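Local coordinates for oligopeptide-binding protein oppA (Lactococcus lactis, PDB 3DRF) that captures oligopeptides in a voluminous Venus-flytrap cavity as the receptor of the OppABCDF ABC transporter for peptide uptake, at residues A[48-53]-A[193-198]; A[198-203]-A[211-216]. One frame throughout, in Å; residues are numbered along the deposited sequence.

Contact 1. Residues A[48-53]-A[193-198]; sequences QWLSGL and TVAPYQ
One methyl of Leu50, CD2, reaches the bend where residues 193-198 run into helix 197-200. It lies 3.9 Å from Ala195 CB and 4.0 Å from Pro196 CD, so a single branch meets both the alanine methyl and CD of the proline ring, the leucine and proline side chains lying at a slant to each other. CG anti to the carbonyl carbon (chi1 -59°) carries the branch toward 193-198, and the other methyl, CD1, packs on Thr214. The backbone N of Leu50 is held by Gln48 OE1 at 3.0 Å, along a lone pair in the carbonyl plane, which satisfies that N-H from within the segment. Further along, Ser51 meets Thr193 through CB, which is 3.8 Å from Thr193 OG1 and 4.0 Å from Thr193 CG2, spanning both branches of the threonine. Behind Ala195 stand Phe121 and Thr122 of helix 116-127, and Trp108 flanks Pro196. The meeting is entirely one of van der Waals contacts between two loops, one ending in a 3-10 turn at residues 51-53, the other passing through an inverse gamma turn centred on Pro196, at the N-cap position, into helix 197-200.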
loop_
_atom_site.group_PDB
_atom_site.type_symbol
_atom_site.label_atom_id
_atom_site.label_comp_id
_atom_site.label_asym_id
_atom_site.label_seq_id
_atom_site.Cartn_x
_atom_site.Cartn_y
_atom_site.Cartn_z
ATOM N N GLN A 48 14.937 0.658 1.376
ATOM C CA GLN A 48 14.773 -0.710 1.973
ATOM C C GLN A 48 14.474 -1.659 0.829
ATOM O O GLN A 48 13.423 -1.629 0.249
ATOM C CB GLN A 48 13.639 -0.731 3.017
ATOM C CG GLN A 48 13.440 -2.152 3.653
ATOM C CD GLN A 48 14.791 -2.828 3.971
ATOM O OE1 GLN A 48 15.157 -3.770 3.373
ATOM N NE2 GLN A 48 15.477 -2.310 4.971
ATOM N N TRP A 49 15.458 -2.484 0.501
ATOM C CA TRP A 49 15.363 -3.313 -0.708
ATOM C C TRP A 49 14.623 -4.626 -0.502
ATOM O O TRP A 49 14.296 -5.301 -1.431
ATOM C CB TRP A 49 16.806 -3.551 -1.274
ATOM C CG TRP A 49 17.420 -2.215 -1.801
ATOM C CD1 TRP A 49 18.132 -1.326 -1.089
ATOM C CD2 TRP A 49 17.268 -1.673 -3.118
ATOM N NE1 TRP A 49 18.466 -0.261 -1.897
ATOM C CE2 TRP A 49 17.957 -0.458 -3.147
ATOM C CE3 TRP A 49 16.627 -2.121 -4.302
ATOM C CZ2 TRP A 49 18.047 0.342 -4.311
ATOM C CZ3 TRP A 49 16.687 -1.307 -5.438
ATOM C CH2 TRP A 49 17.399 -0.080 -5.424
ATOM N N LEU A 50 14.347 -4.933 0.761
ATOM C CA LEU A 50 13.546 -6.143 1.108
ATOM C C LEU A 50 12.081 -5.761 1.259
ATOM O O LEU A 50 11.724 -4.963 2.049
ATOM C CB LEU A 50 14.034 -6.776 2.437
ATOM C CG LEU A 50 15.506 -7.242 2.504
ATOM C CD1 LEU A 50 15.747 -7.948 3.835
ATOM C CD2 LEU A 50 15.876 -8.197 1.302
ATOM N N SER A 51 11.282 -6.368 0.362
ATOM C CA SER A 51 9.842 -6.081 0.340
ATOM C C SER A 51 9.205 -6.215 1.714
ATOM O O SER A 51 8.430 -5.353 2.134
ATOM C CB SER A 51 9.138 -7.004 -0.658
ATOM O OG SER A 51 7.769 -6.698 -0.808
ATOM N N GLY A 52 9.539 -7.269 2.441
ATOM C CA GLY A 52 8.884 -7.561 3.702
ATOM C C GLY A 52 9.096 -6.471 4.734
ATOM O O GLY A 52 8.296 -6.310 5.656
ATOM N N LEU A 53 10.190 -5.716 4.636
ATOM C CA LEU A 53 10.521 -4.697 5.637
ATOM C C LEU A 53 10.192 -3.250 5.182
ATOM O O LEU A 53 10.477 -2.326 5.874
ATOM C CB LEU A 53 12.034 -4.761 5.938
ATOM C CG LEU A 53 12.551 -6.173 6.386
ATOM C CD1 LEU A 53 14.039 -6.092 6.843
ATOM C CD2 LEU A 53 11.696 -6.784 7.543
ATOM N N THR A 193 8.461 -12.351 -3.960
ATOM C CA THR A 193 9.830 -11.802 -3.992
ATOM C C THR A 193 10.815 -12.783 -3.358
ATOM O O THR A 193 10.430 -13.649 -2.655
ATOM C CB THR A 193 9.894 -10.435 -3.232
ATOM O OG1 THR A 193 9.534 -10.637 -1.854
ATOM C CG2 THR A 193 8.910 -9.404 -3.844
ATOM N N VAL A 194 12.086 -12.562 -3.674
ATOM C CA VAL A 194 13.234 -13.263 -3.059
ATOM C C VAL A 194 14.108 -12.285 -2.252
ATOM O O VAL A 194 14.125 -11.139 -2.473
ATOM C CB VAL A 194 14.121 -13.962 -4.163
ATOM C CG1 VAL A 194 13.446 -15.240 -4.660
ATOM C CG2 VAL A 194 14.443 -13.022 -5.348
ATOM N N ALA A 195 14.786 -12.852 -1.283
ATOM C CA ALA A 195 15.765 -12.128 -0.438
ATOM C C ALA A 195 17.068 -12.898 -0.473
ATOM O O ALA A 195 17.037 -14.120 -0.445
ATOM C CB ALA A 195 15.227 -12.022 1.018
ATOM N N PRO A 196 18.184 -12.189 -0.529
ATOM C CA PRO A 196 19.481 -12.861 -0.742
ATOM C C PRO A 196 20.052 -13.458 0.575
ATOM O O PRO A 196 20.877 -12.841 1.246
ATOM C CB PRO A 196 20.340 -11.734 -1.329
ATOM C CG PRO A 196 19.747 -10.441 -0.677
ATOM C CD PRO A 196 18.257 -10.725 -0.667
ATOM N N TYR A 197 19.606 -14.676 0.863
ATOM C CA TYR A 197 19.941 -15.320 2.142
ATOM C C TYR A 197 21.460 -15.471 2.393
ATOM O O TYR A 197 21.904 -15.154 3.425
ATOM C CB TYR A 197 19.213 -16.664 2.261
ATOM C CG TYR A 197 19.648 -17.442 3.487
ATOM C CD1 TYR A 197 19.233 -17.075 4.748
ATOM C CD2 TYR A 197 20.515 -18.517 3.366
ATOM C CE1 TYR A 197 19.659 -17.799 5.865
ATOM C CE2 TYR A 197 20.927 -19.252 4.479
ATOM C CZ TYR A 197 20.498 -18.851 5.698
ATOM O OH TYR A 197 20.882 -19.536 6.854
ATOM N N GLN A 198 22.219 -15.914 1.406
ATOM C CA GLN A 198 23.666 -16.073 1.645
ATOM C C GLN A 198 24.338 -14.731 1.938
ATOM O O GLN A 198 25.237 -14.688 2.701
ATOM C CB GLN A 198 24.357 -16.767 0.450
ATOM C CG GLN A 198 24.038 -18.254 0.285
ATOM C CD GLN A 198 24.413 -19.089 1.502
ATOM O OE1 GLN A 198 25.386 -18.854 2.159
ATOM N NE2 GLN A 198 23.611 -20.073 1.779
#

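Contact 2. Residues A[198-203]-A[211-216]; sequences QYLKDV and SPKTTT
The short helix 197-200 and the 3-10 turn 212-214 that follows it in the chain are clasped together by Lys213, which lies against one face of the Tyr199 ring and ends on the backbone of the same residue. Its side chain, extended beyond CG, passes obliquely over that face: CB is 3.7 Å from Tyr199 CE2, CG lies by CE2 and CZ, and CD is 4.1 Å from the ring centroid in a CH-pi contact. At the far end NZ donates to Tyr199 O at 2.9 Å, nearly in line with the carbonyl (C=O...N angle 165°), and makes a cation-pi contact with the ring face, 4.5 Å from the centroid. Tyr199 CG stands anti to its own backbone N (chi1 -171°), which sets the ring beside the carbonyl carbon, within reach of the lysine that bonds to Tyr199 O, while OH bonds to Lys217 O. With a methionine in place of Lys213, the Tyr199 carbonyl would probably be left without its ammonium donor and the ring without its cation. The turn bearing the lysine is an ST turn, Ser211 OG accepting from Lys213 N at 3.0 Å; Ser211 O takes Thr214 N and Thr215 OG1 from opposite faces of its plane. Leu200 and Lys213 run past each other in opposite directions, Leu200 CD2 lying 3.6 Å from Lys213 CB and also touching Thr214 CG2. A type I turn from Leu200 to Val203 brings the valine back toward the lysine, where Val203 CG2 meets Lys213 CD at 4.0 Å and Val203 CG1 packs on Ser211 CB.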
loop_
_atom_site.group_PDB
_atom_site.type_symbol
_atom_site.label_atom_id
_atom_site.label_comp_id
_atom_site.label_asym_id
_atom_site.label_seq_id
_atom_site.Cartn_x
_atom_site.Cartn_y
_atom_site.Cartn_z
ATOM N N GLN A 198 22.219 -15.914 1.406
ATOM C CA GLN A 198 23.666 -16.073 1.645
ATOM C C GLN A 198 24.338 -14.731 1.938
ATOM O O GLN A 198 25.237 -14.688 2.701
ATOM C CB GLN A 198 24.357 -16.767 0.450
ATOM C CG GLN A 198 24.038 -18.254 0.285
ATOM C CD GLN A 198 24.413 -19.089 1.502
ATOM O OE1 GLN A 198 25.386 -18.854 2.159
ATOM N NE2 GLN A 198 23.611 -20.073 1.779
ATOM N N TYR A 199 23.870 -13.657 1.316
ATOM C CA TYR A 199 24.414 -12.295 1.559
ATOM C C TYR A 199 24.078 -11.726 2.968
ATOM O O TYR A 199 24.826 -10.997 3.520
ATOM C CB TYR A 199 23.849 -11.379 0.482
ATOM C CG TYR A 199 24.432 -9.975 0.403
ATOM C CD1 TYR A 199 25.806 -9.766 0.148
ATOM C CD2 TYR A 199 23.614 -8.862 0.494
ATOM C CE1 TYR A 199 26.321 -8.498 0.012
ATOM C CE2 TYR A 199 24.135 -7.583 0.372
ATOM C CZ TYR A 199 25.492 -7.430 0.146
ATOM O OH TYR A 199 26.051 -6.158 0.027
ATOM N N LEU A 200 22.924 -12.104 3.477
ATOM C CA LEU A 200 22.314 -11.512 4.668
ATOM C C LEU A 200 22.346 -12.393 5.927
ATOM O O LEU A 200 21.989 -11.944 6.973
ATOM C CB LEU A 200 20.834 -11.154 4.342
ATOM C CG LEU A 200 20.648 -10.122 3.193
ATOM C CD1 LEU A 200 19.119 -9.869 2.947
ATOM C CD2 LEU A 200 21.343 -8.786 3.532
ATOM N N LYS A 201 22.788 -13.634 5.789
ATOM C CA LYS A 201 22.654 -14.618 6.872
ATOM C C LYS A 201 23.528 -14.327 8.105
ATOM O O LYS A 201 23.245 -14.840 9.112
ATOM C CB LYS A 201 22.924 -16.037 6.372
ATOM C CG LYS A 201 24.317 -16.218 5.928
ATOM C CD LYS A 201 24.561 -17.705 5.540
ATOM C CE LYS A 201 26.051 -17.911 5.252
ATOM N NZ LYS A 201 26.276 -19.315 4.803
ATOM N N ASP A 202 24.507 -13.460 7.998
ATOM C CA ASP A 202 25.264 -13.081 9.201
ATOM C C ASP A 202 25.014 -11.621 9.602
ATOM O O ASP A 202 25.895 -10.951 10.180
ATOM C CB ASP A 202 26.752 -13.334 9.020
ATOM C CG ASP A 202 27.096 -14.811 8.864
ATOM O OD1 ASP A 202 26.425 -15.694 9.450
ATOM O OD2 ASP A 202 28.076 -15.082 8.147
ATOM N N VAL A 203 23.806 -11.172 9.299
ATOM C CA VAL A 203 23.302 -9.923 9.865
ATOM C C VAL A 203 22.212 -10.296 10.860
ATOM O O VAL A 203 21.290 -10.991 10.568
ATOM C CB VAL A 203 22.697 -9.021 8.731
ATOM C CG1 VAL A 203 22.121 -7.746 9.364
ATOM C CG2 VAL A 203 23.784 -8.677 7.657
ATOM N N SER A 211 20.785 -2.283 8.224
ATOM C CA SER A 211 22.082 -2.693 7.693
ATOM C C SER A 211 22.359 -2.029 6.311
ATOM O O SER A 211 21.467 -1.899 5.521
ATOM C CB SER A 211 22.102 -4.242 7.508
ATOM O OG SER A 211 23.296 -4.677 6.803
ATOM N N PRO A 212 23.623 -1.708 6.008
ATOM C CA PRO A 212 23.951 -1.259 4.646
ATOM C C PRO A 212 23.496 -2.311 3.608
ATOM O O PRO A 212 23.122 -1.984 2.544
ATOM C CB PRO A 212 25.490 -1.168 4.671
ATOM C CG PRO A 212 25.824 -0.830 6.121
ATOM C CD PRO A 212 24.802 -1.644 6.916
ATOM N N LYS A 213 23.468 -3.584 3.993
ATOM C CA LYS A 213 23.168 -4.636 3.032
ATOM C C LYS A 213 21.695 -4.668 2.566
ATOM O O LYS A 213 21.380 -5.342 1.656
ATOM C CB LYS A 213 23.549 -5.988 3.651
ATOM C CG LYS A 213 25.101 -6.215 3.749
ATOM C CD LYS A 213 25.449 -7.673 4.182
ATOM C CE LYS A 213 26.880 -7.884 3.977
ATOM N NZ LYS A 213 27.051 -9.362 4.228
ATOM N N THR A 214 20.815 -3.909 3.210
ATOM C CA THR A 214 19.411 -3.797 2.732
ATOM C C THR A 214 19.032 -2.365 2.384
ATOM O O THR A 214 17.918 -2.108 2.121
ATOM C CB THR A 214 18.379 -4.322 3.789
ATOM O OG1 THR A 214 18.319 -3.411 4.904
ATOM C CG2 THR A 214 18.685 -5.822 4.216
ATOM N N THR A 215 19.999 -1.459 2.392
ATOM C CA THR A 215 19.725 0.015 2.255
ATOM C C THR A 215 20.625 0.635 1.172
ATOM O O THR A 215 20.165 0.939 0.121
ATOM C CB THR A 215 19.859 0.731 3.630
ATOM O OG1 THR A 215 21.173 0.492 4.165
ATOM C CG2 THR A 215 18.844 0.154 4.658
ATOM N N THR A 216 21.910 0.771 1.456
ATOM C CA THR A 216 22.874 1.424 0.536
ATOM C C THR A 216 23.636 0.459 -0.330
ATOM O O THR A 216 24.086 0.843 -1.364
ATOM C CB THR A 216 23.870 2.262 1.336
ATOM O OG1 THR A 216 24.377 1.450 2.385
ATOM C CG2 THR A 216 23.163 3.526 1.938
#

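Overall arrangement
From the N terminus, strand 34-40 of the five-stranded mixed sheet leads into the loop holding 48-53. Contact 1 joins that loop to 193-198, closing a long excursion of 139 residues that includes the four-stranded antiparallel sheet and helix 116-127. Contact 2 then closes a loop of seven residues between 198-203 and 211-216, just before strand 224-230 returns to the mixed sheet. The two lie in series, neither nested nor crossed, and share Gln198 on helix 197-200. Their centres are about 9 Å apart and they touch directly: Trp49 N probably hydrogen-bonds to Thr214 O and Trp49 NE1 to Thr215 O, and Leu50 packs against Leu200, joining 48-53 to both segments of contact 2.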